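Side-chain contacts in cysteine protease-like VirA (Shigella flexneri, PDB 3EB8), which acts as a secreted virulence effector required for bacterial entry into epithelial cells and for subsequent spreading, although its assigned tubulin protease activity is disputed: residues S100-F103 against K104-K107; V112-T115 against A116-C120. All blocks are in the same frame, centred on the assembly; numbering follows the deposited sequence.

Contact 1 (S100-F103 against K104-K107)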
ATOM      1  N   SER A 100      16.907  17.316   1.698  1.00 67.01           N
ATOM      2  CA  SER A 100      18.235  16.856   1.371  1.00 69.87           C
ATOM      3  C   SER A 100      18.576  15.782   2.383  1.00 66.43           C
ATOM      4  O   SER A 100      18.320  15.928   3.575  1.00 66.36           O
ATOM      5  CB  SER A 100      19.238  18.004   1.380  1.00 70.65           C
ATOM      6  OG  SER A 100      18.899  18.948   2.368  1.00 71.76           O
ATOM      7  N   GLY A 101      19.096  14.672   1.882  1.00 65.45           N
ATOM      8  CA  GLY A 101      19.423  13.554   2.732  1.00 64.22           C
ATOM      9  C   GLY A 101      20.719  13.824   3.444  1.00 65.95           C
ATOM     10  O   GLY A 101      21.428  14.769   3.125  1.00 68.15           O
ATOM     11  N   ASN A 102      21.009  13.000   4.438  1.00 65.12           N
ATOM     12  CA  ASN A 102      22.350  12.909   4.989  1.00 66.77           C
ATOM     13  C   ASN A 102      22.576  11.471   5.421  1.00 64.87           C
ATOM     14  O   ASN A 102      21.629  10.684   5.496  1.00 62.82           O
ATOM     15  CB  ASN A 102      22.543  13.867   6.157  1.00 73.72           C
ATOM     16  CG  ASN A 102      21.788  13.435   7.386  1.00 78.87           C
ATOM     17  OD1 ASN A 102      20.578  13.621   7.482  1.00 80.34           O
ATOM     18  ND2 ASN A 102      22.497  12.852   8.338  1.00 86.09           N
ATOM     19  N   PHE A 103      23.829  11.120   5.675  1.00 65.90           N
ATOM     20  CA  PHE A 103      24.168   9.734   5.978  1.00 69.19           C
ATOM     21  C   PHE A 103      24.492   9.580   7.450  1.00 64.77           C
ATOM     22  O   PHE A 103      25.109   8.604   7.864  1.00 79.03           O
ATOM     23  CB  PHE A 103      25.335   9.261   5.117  1.00 67.84           C
ATOM     24  CG  PHE A 103      25.033   9.241   3.646  1.00 67.97           C
ATOM     25  CD1 PHE A 103      25.783  10.005   2.763  1.00 67.40           C
ATOM     26  CD2 PHE A 103      23.995   8.464   3.143  1.00 64.78           C
ATOM     27  CE1 PHE A 103      25.514   9.982   1.400  1.00 67.38           C
ATOM     28  CE2 PHE A 103      23.721   8.436   1.781  1.00 74.06           C
ATOM     29  CZ  PHE A 103      24.480   9.204   0.909  1.00 66.37           C
ATOM     30  N   LYS A 104      24.045  10.552   8.233  1.00 65.52           N
ATOM     31  CA  LYS A 104      24.227  10.528   9.675  1.00 76.97           C
ATOM     32  C   LYS A 104      22.895  10.389  10.429  1.00 73.61           C
ATOM     33  O   LYS A 104      22.798  10.787  11.588  1.00 74.38           O
ATOM     34  CB  LYS A 104      24.991  11.783  10.127  1.00 68.64           C
ATOM     35  CG  LYS A 104      26.398  11.905   9.504  1.00 71.85           C
ATOM     36  CD  LYS A 104      27.073  13.231   9.838  1.00 73.48           C
ATOM     37  CE  LYS A 104      28.383  13.393   9.070  1.00 81.05           C
ATOM     38  NZ  LYS A 104      29.258  14.475   9.630  1.00 79.41           N
ATOM     39  N   THR A 105      21.884   9.824   9.760  1.00 74.11           N
ATOM     40  CA  THR A 105      20.583   9.550  10.370  1.00 61.09           C
ATOM     41  C   THR A 105      20.247   8.062  10.300  1.00 66.98           C
ATOM     42  O   THR A 105      20.773   7.327   9.464  1.00 77.13           O
ATOM     43  CB  THR A 105      19.451  10.347   9.708  1.00 60.86           C
ATOM     44  OG1 THR A 105      19.837  11.720   9.601  1.00 89.21           O
ATOM     45  CG2 THR A 105      18.190  10.280  10.553  1.00 66.59           C
ATOM     46  N   HIS A 106      19.361   7.624  11.185  1.00 62.06           N
ATOM     47  CA  HIS A 106      19.030   6.218  11.316  1.00 62.77           C
ATOM     48  C   HIS A 106      17.642   5.931  10.746  1.00 62.63           C
ATOM     49  O   HIS A 106      17.199   4.790  10.737  1.00 60.29           O
ATOM     50  CB  HIS A 106      19.075   5.821  12.795  1.00 79.65           C
ATOM     51  CG  HIS A 106      18.086   6.559  13.647  1.00 96.74           C
ATOM     52  ND1 HIS A 106      18.359   7.785  14.214  1.00107.12           N
ATOM     53  CD2 HIS A 106      16.820   6.250  14.017  1.00 97.18           C
ATOM     54  CE1 HIS A 106      17.309   8.197  14.903  1.00105.06           C
ATOM     55  NE2 HIS A 106      16.361   7.281  14.800  1.00 99.21           N
ATOM     56  N   LYS A 107      16.958   6.970  10.275  1.00 62.94           N
ATOM     57  CA  LYS A 107      15.588   6.821   9.776  1.00 68.07           C
ATOM     58  C   LYS A 107      15.285   7.816   8.645  1.00 66.37           C
ATOM     59  O   LYS A 107      15.931   8.869   8.547  1.00 58.50           O
ATOM     60  CB  LYS A 107      14.589   7.019  10.926  1.00 54.54           C
ATOM     61  CG  LYS A 107      14.616   8.435  11.542  1.00 64.93           C
ATOM     62  CD  LYS A 107      13.623   8.580  12.692  1.00 79.63           C
ATOM     63  CE  LYS A 107      13.738   9.942  13.366  1.00 93.74           C
ATOM     64  NZ  LYS A 107      15.070  10.169  14.014  1.00 90.34           N
TER

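Contact 2 (V112-T115 against A116-C120)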
ATOM      1  N   VAL A 112      10.306  12.123   3.259  1.00 55.55           N
ATOM      2  CA  VAL A 112      10.472  10.858   2.551  1.00 54.35           C
ATOM      3  C   VAL A 112       9.295   9.923   2.873  1.00 53.04           C
ATOM      4  O   VAL A 112       8.667   9.346   1.982  1.00 52.33           O
ATOM      5  CB  VAL A 112      11.839  10.207   2.877  1.00 54.43           C
ATOM      6  CG1 VAL A 112      11.811   8.712   2.597  1.00 53.13           C
ATOM      7  CG2 VAL A 112      12.935  10.881   2.078  1.00 55.71           C
ATOM      8  N   ILE A 113       8.975   9.813   4.157  1.00 52.96           N
ATOM      9  CA  ILE A 113       7.829   9.029   4.605  1.00 53.75           C
ATOM     10  C   ILE A 113       6.560   9.513   3.923  1.00 60.99           C
ATOM     11  O   ILE A 113       5.792   8.712   3.382  1.00 51.31           O
ATOM     12  CB  ILE A 113       7.658   9.116   6.135  1.00 54.09           C
ATOM     13  CG1 ILE A 113       8.689   8.224   6.830  1.00 56.99           C
ATOM     14  CG2 ILE A 113       6.253   8.708   6.552  1.00 53.73           C
ATOM     15  CD1 ILE A 113       9.068   8.715   8.215  1.00 53.04           C
ATOM     16  N   GLU A 114       6.344  10.823   3.952  1.00 53.11           N
ATOM     17  CA  GLU A 114       5.161  11.426   3.338  1.00 53.31           C
ATOM     18  C   GLU A 114       5.078  11.145   1.830  1.00 52.86           C
ATOM     19  O   GLU A 114       4.046  10.699   1.325  1.00 52.33           O
ATOM     20  CB  GLU A 114       5.144  12.931   3.601  1.00 54.73           C
ATOM     21  CG  GLU A 114       4.068  13.674   2.863  1.00 68.00           C
ATOM     22  CD  GLU A 114       2.705  13.451   3.477  1.00 88.44           C
ATOM     23  OE1 GLU A 114       2.632  12.767   4.525  1.00 82.88           O
ATOM     24  OE2 GLU A 114       1.709  13.955   2.910  1.00101.69           O
ATOM     25  N   THR A 115       6.181  11.399   1.132  1.00 53.25           N
ATOM     26  CA  THR A 115       6.281  11.112  -0.286  1.00 53.05           C
ATOM     27  C   THR A 115       6.010   9.644  -0.577  1.00 51.89           C
ATOM     28  O   THR A 115       5.276   9.330  -1.503  1.00 55.58           O
ATOM     29  CB  THR A 115       7.671  11.458  -0.822  1.00 53.82           C
ATOM     30  OG1 THR A 115       7.930  12.847  -0.593  1.00 55.17           O
ATOM     31  CG2 THR A 115       7.772  11.125  -2.327  1.00 53.80           C
ATOM     32  N   ALA A 116       6.602   8.747   0.207  1.00 51.36           N
ATOM     33  CA  ALA A 116       6.379   7.316   0.011  1.00 50.47           C
ATOM     34  C   ALA A 116       4.911   6.952   0.209  1.00 51.45           C
ATOM     35  O   ALA A 116       4.350   6.157  -0.556  1.00 49.72           O
ATOM     36  CB  ALA A 116       7.245   6.500   0.941  1.00 50.12           C
ATOM     37  N   ILE A 117       4.291   7.527   1.236  1.00 50.30           N
ATOM     38  CA  ILE A 117       2.892   7.256   1.506  1.00 50.18           C
ATOM     39  C   ILE A 117       2.023   7.584   0.282  1.00 55.33           C
ATOM     40  O   ILE A 117       1.113   6.836  -0.073  1.00 50.13           O
ATOM     41  CB  ILE A 117       2.396   8.016   2.763  1.00 55.91           C
ATOM     42  CG1 ILE A 117       2.948   7.373   4.042  1.00 61.91           C
ATOM     43  CG2 ILE A 117       0.884   8.051   2.824  1.00 50.97           C
ATOM     44  CD1 ILE A 117       2.539   8.118   5.324  1.00 51.34           C
ATOM     45  N   ASN A 118       2.335   8.679  -0.392  1.00 50.91           N
ATOM     46  CA  ASN A 118       1.481   9.156  -1.476  1.00 51.24           C
ATOM     47  C   ASN A 118       1.951   8.906  -2.921  1.00 52.17           C
ATOM     48  O   ASN A 118       1.348   9.422  -3.863  1.00 52.48           O
ATOM     49  CB  ASN A 118       1.166  10.635  -1.261  1.00 52.12           C
ATOM     50  CG  ASN A 118       0.381  10.874   0.021  1.00 52.36           C
ATOM     51  OD1 ASN A 118       0.810  11.622   0.896  1.00 59.76           O
ATOM     52  ND2 ASN A 118      -0.766  10.207   0.146  1.00 52.11           N
ATOM     53  N   CYS A 119       3.009   8.124  -3.119  1.00 50.92           N
ATOM     54  CA  CYS A 119       3.516   7.960  -4.482  1.00 51.20           C
ATOM     55  C   CYS A 119       2.940   6.731  -5.192  1.00 54.61           C
ATOM     56  O   CYS A 119       2.585   5.743  -4.546  1.00 50.33           O
ATOM     57  CB  CYS A 119       5.057   7.952  -4.526  1.00 51.45           C
ATOM     58  SG  CYS A 119       5.841   6.410  -4.049  1.00 59.61           S
ATOM     59  N   CYS A 120       2.823   6.810  -6.515  1.00 51.36           N
ATOM     60  CA  CYS A 120       2.365   5.676  -7.306  1.00 51.34           C
ATOM     61  C   CYS A 120       3.463   4.630  -7.291  1.00 51.17           C
ATOM     62  O   CYS A 120       4.570   4.923  -6.865  1.00 52.22           O
ATOM     63  CB  CYS A 120       2.073   6.101  -8.748  1.00 52.13           C
ATOM     64  SG  CYS A 120       3.536   6.602  -9.735  1.00 53.42           S
TER

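Contact 1 (S100-F103 against K104-K107)
From Asn102 to Thr105 the chain rounds an open turn: Asn102 CA and Thr105 CA are 6.6 Å apart, and Asn102 O stays 4.4 Å from Thr105 N. Both outer residues are extended, while Phe103 and Lys104 form the bend with psi near 20°. The side chain of Asn102 occupies the inside of this corner. Its CG stands between the backbone N and the carbonyl carbon (chi1 71°), which folds the amide back beneath the bend instead of letting it run outward. The Asn102 amide end modelled as ND2 is 2.8 Å from Lys104 N and the end modelled as OD1 is 2.9 Å from Thr105 OG1; the amide is probably turned over, and with its ends exchanged both approaches may be hydrogen bonds. Thr105 meets it with the hydroxyl branch, OG1 lying beside its own backbone N, and the two side chains cross at about a right angle. Phe103 and Lys104 leave the bend outward. The Lys104 chain is extended beyond CG, so that only its root stays near the turn, with Lys104 CG 3.9 Å from Phe103 O, and NZ is carried away.

This exposed loop joins strand 94-97 to helix 110-118. Phe103 leaves it to lay its ring nearly parallel to that of Phe265 at the end of helix 245-265, and also touches Met266. Backbone hydrogen bonds tie Gly101 to Asp357, just past strand 348-356, and His106 to Ile272, just before strand 274-283; Phe265, Met266 and Ile272 lie within the region assigned to tubulin binding.

Contact 2 (V112-T115 against A116-C120)
Ala116 opens the segment by donating its N-H to Val112 O over 2.8 Å, the first of three successive i to i+4 bonds. Its methyl sits close beside the acceptors of the preceding turn, with Ala116 CB 3.3 Å from Val112 O. Ile117 repeats the backbone bond, Ile117 N reaching Ile113 O at 2.9 Å. Its CG1 branch lies beside the backbone N (chi1 -74°), which lays Ile117 CG1 3.2 Å from that same Ile113 O and carries CD1 back along the helix. There Ile117 CD1 meets Ile113 CG2 at 4.0 Å, an apolar touch between branch tips of side chains one turn apart, set obliquely to each other.

At Asn118 the winding slackens: Asn118 N bonds Glu114 O at 3.2 Å and more weakly shares its hydrogen with Thr115 O. The Glu114 side chain bends at chi2 (75°), bringing its carboxylate toward the Asn118 amide, the two planes 70° apart. Cys119 has left helical geometry, yet its CB remains 3.3 Å from Thr115 O, and Cys119 N makes a weak bond to Ala116 O. The hydroxyl of Thr115 turns the other way, bonding Glu111 O in the turn before.

Lys320 NZ, from strand 315-327, hydrogen-bonds Ala116 O and Cys119 O, and its charge probably offsets the negative end of the helix dipole. Val112, Thr115, Ala116 and Cys119 pack on Ile354 of strand 348-356, Val112, Ile113 and Ala116 on Ile318 of strand 315-327, and Val112 and Thr115 on Ala97 of strand 94-97, so helix 110-118 packs against one part of the mixed sheet, over strands 94-97, 348-356 and 315-327.

The contacts follow each other along one connection: contact 1 is in the loop leaving strand 94-97, contact 2 on the helix that this loop enters. Their centres are about 17 Å apart and their nearest atoms about 6 Å, without touching. Contact 1 is a surface turn, its centre about 24 Å from that of the chain, and its side-chain contacts are mainly polar. Contact 2, centred about 10 Å from the same point, is partly buried; regular backbone bonds dominate it, with mainly apolar side chains toward the sheet and Glu114 and Asn118 on the exposed side. It packs on strand 348-356 itself; contact 1 meets the chain just past its end and borders helix 245-265.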